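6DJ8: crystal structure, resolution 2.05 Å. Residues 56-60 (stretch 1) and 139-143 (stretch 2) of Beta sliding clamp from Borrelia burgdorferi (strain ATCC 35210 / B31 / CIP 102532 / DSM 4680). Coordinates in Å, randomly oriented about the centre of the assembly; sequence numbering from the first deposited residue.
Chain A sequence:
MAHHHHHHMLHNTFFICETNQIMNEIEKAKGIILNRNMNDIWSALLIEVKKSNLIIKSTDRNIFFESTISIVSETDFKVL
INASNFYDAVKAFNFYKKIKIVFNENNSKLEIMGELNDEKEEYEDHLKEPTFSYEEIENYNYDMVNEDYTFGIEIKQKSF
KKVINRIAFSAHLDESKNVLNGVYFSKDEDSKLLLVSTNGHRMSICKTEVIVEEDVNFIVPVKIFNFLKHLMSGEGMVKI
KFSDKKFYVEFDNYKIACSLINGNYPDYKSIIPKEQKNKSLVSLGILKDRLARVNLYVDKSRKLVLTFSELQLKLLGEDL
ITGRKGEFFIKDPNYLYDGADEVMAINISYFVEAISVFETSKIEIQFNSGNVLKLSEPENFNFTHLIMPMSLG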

# COMPACT_ATOMS: atom_id res chain seq x y z
N ILE A 56 -6.43 -19.17 22.56
CA ILE A 56 -6.08 -17.77 22.32
C ILE A 56 -7.35 -16.94 22.45
O ILE A 56 -8.36 -17.24 21.80
CB ILE A 56 -5.44 -17.60 20.93
CG1 ILE A 56 -4.10 -18.35 20.87
CG2 ILE A 56 -5.23 -16.11 20.60
CD1 ILE A 56 -3.62 -18.56 19.47
N LYS A 57 -7.31 -15.93 23.31
CA LYS A 57 -8.46 -15.05 23.51
C LYS A 57 -8.06 -13.61 23.22
O LYS A 57 -6.94 -13.18 23.52
CB LYS A 57 -9.02 -15.15 24.94
CG LYS A 57 -9.68 -16.48 25.27
CD LYS A 57 -10.20 -16.48 26.72
CE LYS A 57 -10.50 -17.87 27.23
NZ LYS A 57 -10.98 -17.88 28.66
N SER A 58 -8.99 -12.87 22.62
CA SER A 58 -8.82 -11.44 22.42
C SER A 58 -10.18 -10.79 22.60
O SER A 58 -11.22 -11.44 22.51
CB SER A 58 -8.25 -11.11 21.04
OG SER A 58 -9.13 -11.50 20.02
N THR A 59 -10.17 -9.50 22.92
CA THR A 59 -11.43 -8.78 23.02
C THR A 59 -11.18 -7.31 22.74
O THR A 59 -10.06 -6.81 22.92
CB THR A 59 -12.07 -8.93 24.40
OG1 THR A 59 -13.32 -8.20 24.44
CG2 THR A 59 -11.13 -8.38 25.50
N ASP A 60 -12.21 -6.62 22.26
CA ASP A 60 -12.22 -5.16 22.25
C ASP A 60 -13.14 -4.62 23.35
O ASP A 60 -13.49 -3.44 23.34
CB ASP A 60 -12.59 -4.63 20.87
CG ASP A 60 -14.04 -4.92 20.47
OD1 ASP A 60 -14.85 -5.43 21.29
OD2 ASP A 60 -14.37 -4.64 19.29
N ASN A 139 -7.84 -8.94 35.21
CA ASN A 139 -8.47 -7.77 34.61
C ASN A 139 -9.01 -8.07 33.21
O ASN A 139 -9.99 -7.44 32.79
CB ASN A 139 -7.46 -6.62 34.54
CG ASN A 139 -7.01 -6.14 35.91
OD1 ASN A 139 -7.67 -6.39 36.92
ND2 ASN A 139 -5.87 -5.45 35.95
N TYR A 140 -8.40 -9.00 32.48
CA TYR A 140 -8.70 -9.26 31.07
C TYR A 140 -9.67 -10.42 30.83
O TYR A 140 -10.53 -10.32 29.95
CB TYR A 140 -7.39 -9.54 30.31
CG TYR A 140 -7.45 -9.49 28.79
CD1 TYR A 140 -7.08 -8.33 28.11
CD2 TYR A 140 -7.84 -10.59 28.03
CE1 TYR A 140 -7.11 -8.27 26.71
CE2 TYR A 140 -7.87 -10.54 26.62
CZ TYR A 140 -7.51 -9.38 25.97
OH TYR A 140 -7.53 -9.29 24.58
N ASN A 141 -9.56 -11.50 31.60
CA ASN A 141 -10.13 -12.79 31.20
C ASN A 141 -11.65 -12.74 31.04
O ASN A 141 -12.36 -12.00 31.73
CB ASN A 141 -9.75 -13.87 32.22
CG ASN A 141 -9.61 -15.25 31.58
OD1 ASN A 141 -10.18 -15.54 30.52
ND2 ASN A 141 -8.84 -16.11 32.24
N TYR A 142 -12.14 -13.58 30.13
CA TYR A 142 -13.56 -13.76 29.86
C TYR A 142 -13.81 -15.25 29.64
O TYR A 142 -13.09 -15.89 28.87
CB TYR A 142 -14.01 -12.96 28.64
N ASP A 143 -14.85 -15.78 30.29
CA ASP A 143 -15.16 -17.20 30.25
C ASP A 143 -16.34 -17.45 29.31
O ASP A 143 -17.41 -16.86 29.47
CB ASP A 143 -15.50 -17.71 31.66

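The most unusual feature of this contact is how far the side chains must reach to make it. The backbones never approach closely: the nearest CA pairs are Lys57 CA with Asn141 CA at 8.2 Å and Thr59 CA with Tyr140 CA at 8.5 Å. All three hydrogen bonds across the gap therefore depend on the far end of a long side chain, the amine of Lys57 or the phenol of Tyr140, and no bond joins backbone to backbone. The summed buried surface is accordingly modest, 255 Å².

Stretch 1 runs as a strand through residues 56-59. Its alternation sets the pattern: the CA-to-CB bonds of Lys57 and Thr59 point toward stretch 2, whereas that of Ser58, between them, points away overall.

Lys57 is almost fully extended, with chi1 at -68° (m) and chi2 to chi4 all t. This shape carries NZ out to two oxygen acceptors, donating to OD1 of Asn141 at 3.1 Å and to the backbone O of Tyr142 at 2.9 Å. An ammonium group has several protons, so one nitrogen can serve both. Neither acceptor carries a formal charge, which makes these charge-assisted hydrogen bonds with neutral amide oxygens. The CA-to-CB bond of Asn141 points away from stretch 1, but the end of its side chain comes nearer, and OD1 also accepts a weak bond from Tyr142 N (2.8 Å, N-H...O angle 121°). That oxygen thus links the Lys57 ammonium to the backbone amide of the next residue, Tyr142, in the loop. Tyr142 contributes through its main chain; its side chain is modelled only to CB, so the coordinates give no basis for placing its ring.

Tyr140 makes the second cluster. Its CA-to-CB bond lies sideways to the strand, yet with chi1 at -165° (t) the ring extends until OH reaches the strand backbone. Thr59 N donates to Tyr140 OH at 3.1 Å, but the 135° angle at the hydrogen marks the bond as weak. The hydroxyl is also hydrogen-bonded elsewhere in the structure. Ser58 CA sits at the ring's edge, near its plane, 3.3 Å from Tyr140 OH, so the phenol oxygen packs tightly against the main chain.

Thr59 adds a nonpolar component. Its CG2 methyl lies 3.8 Å from Tyr140 CZ and 4.2 Å from the ring centroid, 28° off the ring normal, an off-centre CH-pi contact. With chi1 at -179° (t), Thr59 presents this methyl to the ring, while its OG1 is hydrogen-bonded to a residue flanking one of the stretches.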